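Local coordinates for protein WYL1 (Ruminococcus sp., PDB 6OAW) that probably modulates the activity of the RNA-targeting Type VI-D CRISPR-Cas effector as a WYL-domain accessory protein, at residues P85-E97 against Y152-F164. Sequence-based numbering, arbitrary orientation.
Sequences PLLNAFVEWQIEE and YENKVYSLTLRRF
Glu153 reaches from helix 151-156 to the start of helix 92-96, where Glu153 OE2 accepts from Val91 N at 2.7 Å. Glu92 N gives the same oxygen, Glu153 OE2, a second bond of 3.1 Å. Both bonds are nearly straight, and both N-H groups come from the same face of the carboxylate, tilted well out of its plane. A bend at chi2 (83°) curls the acid back onto these amides. Beside it Tyr157 OH donates to Ala89 O at 2.6 Å, in the carbonyl plane on a lone pair; Val156 CG1 lies over the centre of one face of the Tyr157 ring and Phe164 CA near the rim of the other. The packing is dense here: in an offset edge-to-face pair, Phe164 CZ lies 3.6 Å from Phe90 CE1, the ring planes 81° apart, and Phe63 and Phe9 extend the aromatic cluster. Val91 CG1 rests against Tyr152 CB and Val156 CG2, one turn apart on the helix, with Leu118 of helix 104-122 also against Val91. Ile95 CG1 sits over the centre of the Tyr152 ring as a CH-pi contact.

The loose side is Glu92, partly exposed, whose OE1 stays 4.0 Å from Tyr152 CE2 at the ring edge. An alanine in place of Glu153 is likely to leave the amides of Val91 and Glu92 without their shared acceptor inside a buried interface. Within the helical region preceding the antiparallel sheet, a carboxylate from one helix thus takes the first N-H groups of another, which probably stabilise it as an anion, while Tyr157 holds the preceding turn.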
loop_
_atom_site.group_PDB
_atom_site.type_symbol
_atom_site.label_atom_id
_atom_site.label_comp_id
_atom_site.label_asym_id
_atom_site.label_seq_id
_atom_site.Cartn_x
_atom_site.Cartn_y
_atom_site.Cartn_z
ATOM N N PRO B 85 14.070 2.743 6.841
ATOM C CA PRO B 85 13.870 1.753 5.786
ATOM C C PRO B 85 15.121 1.519 4.926
ATOM O O PRO B 85 15.857 2.468 4.671
ATOM C CB PRO B 85 12.726 2.326 4.945
ATOM C CG PRO B 85 12.001 3.257 5.882
ATOM C CD PRO B 85 13.045 3.808 6.829
ATOM N N LEU B 86 15.315 0.263 4.519
ATOM C CA LEU B 86 16.390 -0.192 3.613
ATOM C C LEU B 86 15.775 -0.349 2.224
ATOM O O LEU B 86 15.015 -1.269 2.024
ATOM C CB LEU B 86 16.970 -1.495 4.171
ATOM C CG LEU B 86 17.649 -1.359 5.541
ATOM C CD1 LEU B 86 17.893 -2.716 6.171
ATOM C CD2 LEU B 86 18.971 -0.617 5.417
ATOM N N LEU B 87 16.023 0.608 1.335
ATOM C CA LEU B 87 15.458 0.617 -0.027
ATOM C C LEU B 87 16.145 -0.468 -0.845
ATOM O O LEU B 87 17.380 -0.581 -0.750
ATOM C CB LEU B 87 15.717 1.963 -0.705
ATOM C CG LEU B 87 14.924 3.149 -0.220
ATOM C CD1 LEU B 87 15.171 4.323 -1.149
ATOM C CD2 LEU B 87 13.444 2.791 -0.168
ATOM N N ASN B 88 15.361 -1.152 -1.673
ATOM C CA ASN B 88 15.804 -2.128 -2.691
ATOM C C ASN B 88 16.789 -1.460 -3.659
ATOM O O ASN B 88 17.645 -2.184 -4.137
ATOM C CB ASN B 88 14.595 -2.755 -3.368
ATOM C CG ASN B 88 13.821 -3.623 -2.404
ATOM O OD1 ASN B 88 14.417 -4.298 -1.563
ATOM N ND2 ASN B 88 12.502 -3.600 -2.496
ATOM N N ALA B 89 16.736 -0.138 -3.872
ATOM C CA ALA B 89 17.645 0.577 -4.803
ATOM C C ALA B 89 19.066 0.650 -4.239
ATOM O O ALA B 89 20.007 0.768 -5.056
ATOM C CB ALA B 89 17.145 1.961 -5.111
ATOM N N PHE B 90 19.211 0.635 -2.913
ATOM C CA PHE B 90 20.530 0.561 -2.241
ATOM C C PHE B 90 20.921 -0.920 -2.102
ATOM O O PHE B 90 20.068 -1.761 -1.816
ATOM C CB PHE B 90 20.528 1.343 -0.926
ATOM C CG PHE B 90 20.563 2.833 -1.153
ATOM C CD1 PHE B 90 21.759 3.493 -1.430
ATOM C CD2 PHE B 90 19.381 3.571 -1.181
ATOM C CE1 PHE B 90 21.779 4.865 -1.654
ATOM C CE2 PHE B 90 19.406 4.934 -1.411
ATOM C CZ PHE B 90 20.597 5.581 -1.636
ATOM N N VAL B 91 22.199 -1.204 -2.307
ATOM C CA VAL B 91 22.694 -2.575 -2.622
ATOM C C VAL B 91 23.658 -3.032 -1.523
ATOM O O VAL B 91 23.600 -4.203 -1.188
ATOM C CB VAL B 91 23.329 -2.667 -4.025
ATOM C CG1 VAL B 91 23.557 -4.111 -4.419
ATOM C CG2 VAL B 91 22.493 -1.985 -5.100
ATOM N N GLU B 92 24.488 -2.149 -0.964
ATOM C CA GLU B 92 25.423 -2.485 0.141
ATOM C C GLU B 92 24.734 -3.363 1.208
ATOM O O GLU B 92 25.262 -4.428 1.530
ATOM C CB GLU B 92 25.984 -1.208 0.750
ATOM C CG GLU B 92 26.881 -1.450 1.953
ATOM C CD GLU B 92 28.347 -1.446 1.656
ATOM O OE1 GLU B 92 28.936 -2.562 1.572
ATOM O OE2 GLU B 92 28.894 -0.326 1.518
ATOM N N TRP B 93 23.588 -2.948 1.738
ATOM C CA TRP B 93 22.919 -3.713 2.814
ATOM C C TRP B 93 22.567 -5.106 2.293
ATOM O O TRP B 93 22.556 -6.046 3.115
ATOM C CB TRP B 93 21.700 -2.994 3.401
ATOM C CG TRP B 93 20.502 -2.937 2.512
ATOM C CD1 TRP B 93 20.182 -1.927 1.647
ATOM C CD2 TRP B 93 19.396 -3.857 2.478
ATOM N NE1 TRP B 93 18.992 -2.196 1.031
ATOM C CE2 TRP B 93 18.478 -3.363 1.530
ATOM C CE3 TRP B 93 19.077 -5.041 3.163
ATOM C CZ2 TRP B 93 17.283 -4.022 1.240
ATOM C CZ3 TRP B 93 17.904 -5.708 2.866
ATOM C CH2 TRP B 93 17.018 -5.204 1.910
ATOM N N GLN B 94 22.217 -5.221 1.010
ATOM C CA GLN B 94 21.713 -6.497 0.446
ATOM C C GLN B 94 22.895 -7.451 0.303
ATOM O O GLN B 94 22.685 -8.634 0.502
ATOM C CB GLN B 94 20.973 -6.313 -0.874
ATOM C CG GLN B 94 19.773 -5.416 -0.721
ATOM C CD GLN B 94 18.957 -5.343 -1.973
ATOM O OE1 GLN B 94 18.397 -6.346 -2.404
ATOM N NE2 GLN B 94 18.831 -4.136 -2.513
ATOM N N ILE B 95 24.100 -6.932 0.074
ATOM C CA ILE B 95 25.346 -7.748 0.057
ATOM C C ILE B 95 25.675 -8.155 1.493
ATOM O O ILE B 95 25.897 -9.343 1.710
ATOM C CB ILE B 95 26.506 -7.007 -0.622
ATOM C CG1 ILE B 95 26.137 -6.651 -2.062
ATOM C CG2 ILE B 95 27.801 -7.801 -0.535
ATOM C CD1 ILE B 95 25.728 -7.820 -2.933
ATOM N N GLU B 96 25.643 -7.226 2.440
ATOM C CA GLU B 96 25.998 -7.489 3.858
ATOM C C GLU B 96 24.986 -8.431 4.529
ATOM O O GLU B 96 25.369 -9.108 5.481
ATOM C CB GLU B 96 26.185 -6.161 4.576
ATOM C CG GLU B 96 27.501 -5.511 4.157
ATOM C CD GLU B 96 27.696 -4.070 4.546
ATOM O OE1 GLU B 96 26.724 -3.455 5.047
ATOM O OE2 GLU B 96 28.816 -3.574 4.335
ATOM N N GLU B 97 23.755 -8.501 4.033
ATOM C CA GLU B 97 22.701 -9.383 4.572
ATOM C C GLU B 97 23.016 -10.849 4.241
ATOM O O GLU B 97 22.494 -11.719 4.903
ATOM C CB GLU B 97 21.353 -8.975 3.969
ATOM C CG GLU B 97 20.181 -9.767 4.491
ATOM C CD GLU B 97 18.852 -9.333 3.892
ATOM O OE1 GLU B 97 18.742 -9.283 2.658
ATOM O OE2 GLU B 97 17.930 -9.040 4.664
ATOM N N TYR B 152 28.733 -1.334 -4.946
ATOM C CA TYR B 152 27.761 -2.295 -5.525
ATOM C C TYR B 152 26.708 -1.551 -6.352
ATOM O O TYR B 152 26.212 -2.125 -7.330
ATOM C CB TYR B 152 27.150 -3.162 -4.426
ATOM C CG TYR B 152 28.164 -4.048 -3.755
ATOM C CD1 TYR B 152 28.706 -5.142 -4.410
ATOM C CD2 TYR B 152 28.611 -3.767 -2.478
ATOM C CE1 TYR B 152 29.656 -5.955 -3.797
ATOM C CE2 TYR B 152 29.577 -4.547 -1.863
ATOM C CZ TYR B 152 30.099 -5.648 -2.517
ATOM O OH TYR B 152 31.027 -6.403 -1.848
ATOM N N GLU B 153 26.365 -0.319 -5.975
ATOM C CA GLU B 153 25.399 0.512 -6.735
ATOM C C GLU B 153 25.997 0.820 -8.117
ATOM O O GLU B 153 25.287 0.687 -9.127
ATOM C CB GLU B 153 25.042 1.763 -5.925
ATOM C CG GLU B 153 24.184 1.458 -4.705
ATOM C CD GLU B 153 24.919 1.005 -3.448
ATOM O OE1 GLU B 153 26.167 1.088 -3.442
ATOM O OE2 GLU B 153 24.241 0.585 -2.451
ATOM N N ASN B 154 27.277 1.159 -8.166
ATOM C CA ASN B 154 28.012 1.453 -9.433
ATOM C C ASN B 154 27.908 0.254 -10.394
ATOM O O ASN B 154 27.739 0.478 -11.614
ATOM C CB ASN B 154 29.457 1.870 -9.149
ATOM C CG ASN B 154 29.565 3.338 -8.804
ATOM O OD1 ASN B 154 29.305 4.181 -9.648
ATOM N ND2 ASN B 154 29.924 3.655 -7.571
ATOM N N LYS B 155 27.961 -0.968 -9.862
ATOM C CA LYS B 155 27.894 -2.216 -10.660
ATOM C C LYS B 155 26.451 -2.482 -11.090
ATOM O O LYS B 155 26.228 -2.744 -12.278
ATOM C CB LYS B 155 28.444 -3.403 -9.863
ATOM C CG LYS B 155 29.969 -3.504 -9.774
ATOM C CD LYS B 155 30.388 -4.735 -8.978
ATOM C CE LYS B 155 31.860 -4.769 -8.629
ATOM N NZ LYS B 155 32.555 -5.853 -9.353
ATOM N N VAL B 156 25.498 -2.387 -10.163
ATOM C CA VAL B 156 24.054 -2.656 -10.453
ATOM C C VAL B 156 23.537 -1.674 -11.510
ATOM O O VAL B 156 22.771 -2.123 -12.395
ATOM C CB VAL B 156 23.199 -2.620 -9.178
ATOM C CG1 VAL B 156 21.711 -2.529 -9.506
ATOM C CG2 VAL B 156 23.474 -3.864 -8.314
ATOM N N TYR B 157 23.915 -0.399 -11.414
ATOM C CA TYR B 157 23.341 0.681 -12.271
ATOM C C TYR B 157 24.336 1.032 -13.396
ATOM O O TYR B 157 24.114 2.052 -14.065
ATOM C CB TYR B 157 22.923 1.863 -11.391
ATOM C CG TYR B 157 21.898 1.503 -10.344
ATOM C CD1 TYR B 157 20.618 1.098 -10.702
ATOM C CD2 TYR B 157 22.203 1.560 -8.997
ATOM C CE1 TYR B 157 19.665 0.757 -9.755
ATOM C CE2 TYR B 157 21.270 1.200 -8.034
ATOM C CZ TYR B 157 19.995 0.816 -8.415
ATOM O OH TYR B 157 19.075 0.463 -7.476
ATOM N N SER B 158 25.357 0.185 -13.619
ATOM C CA SER B 158 26.413 0.354 -14.652
ATOM C C SER B 158 26.892 1.813 -14.695
ATOM O O SER B 158 26.790 2.421 -15.766
ATOM C CB SER B 158 25.906 -0.094 -16.006
ATOM O OG SER B 158 25.386 -1.414 -15.920
ATOM N N LEU B 159 27.320 2.372 -13.556
ATOM C CA LEU B 159 27.939 3.726 -13.441
ATOM C C LEU B 159 26.990 4.836 -13.940
ATOM O O LEU B 159 27.485 5.946 -14.169
ATOM C CB LEU B 159 29.243 3.734 -14.252
ATOM C CG LEU B 159 30.249 2.641 -13.875
ATOM C CD1 LEU B 159 31.272 2.395 -14.974
ATOM C CD2 LEU B 159 30.952 2.977 -12.573
ATOM N N THR B 160 25.683 4.593 -14.076
ATOM C CA THR B 160 24.741 5.573 -14.680
ATOM C C THR B 160 23.902 6.233 -13.589
ATOM O O THR B 160 22.919 5.609 -13.137
ATOM C CB THR B 160 23.855 4.901 -15.726
ATOM O OG1 THR B 160 24.702 4.134 -16.583
ATOM C CG2 THR B 160 23.066 5.918 -16.514
ATOM N N LEU B 161 24.266 7.446 -13.185
ATOM C CA LEU B 161 23.587 8.186 -12.087
ATOM C C LEU B 161 22.070 8.259 -12.331
ATOM O O LEU B 161 21.287 8.008 -11.361
ATOM C CB LEU B 161 24.193 9.583 -11.965
ATOM C CG LEU B 161 23.723 10.384 -10.755
ATOM C CD1 LEU B 161 23.789 9.568 -9.471
ATOM C CD2 LEU B 161 24.536 11.666 -10.613
ATOM N N ARG B 162 21.665 8.542 -13.571
ATOM C CA ARG B 162 20.237 8.686 -13.977
ATOM C C ARG B 162 19.453 7.441 -13.501
ATOM O O ARG B 162 18.404 7.594 -12.836
ATOM C CB ARG B 162 20.155 8.918 -15.497
ATOM C CG ARG B 162 18.744 9.181 -16.024
ATOM C CD ARG B 162 18.659 10.158 -17.203
ATOM N N ARG B 163 19.986 6.256 -13.808
ATOM C CA ARG B 163 19.371 4.943 -13.513
ATOM C C ARG B 163 19.292 4.773 -11.986
ATOM O O ARG B 163 18.205 4.380 -11.480
ATOM C CB ARG B 163 20.188 3.834 -14.198
ATOM N N PHE B 164 20.392 5.044 -11.271
ATOM C CA PHE B 164 20.489 4.862 -9.796
ATOM C C PHE B 164 19.431 5.749 -9.110
ATOM O O PHE B 164 18.620 5.234 -8.300
ATOM C CB PHE B 164 21.913 5.151 -9.323
ATOM C CG PHE B 164 22.142 5.171 -7.837
ATOM C CD1 PHE B 164 21.460 4.330 -6.988
ATOM C CD2 PHE B 164 23.107 5.991 -7.294
ATOM C CE1 PHE B 164 21.703 4.333 -5.623
ATOM C CE2 PHE B 164 23.349 6.002 -5.930
ATOM C CZ PHE B 164 22.636 5.183 -5.091
#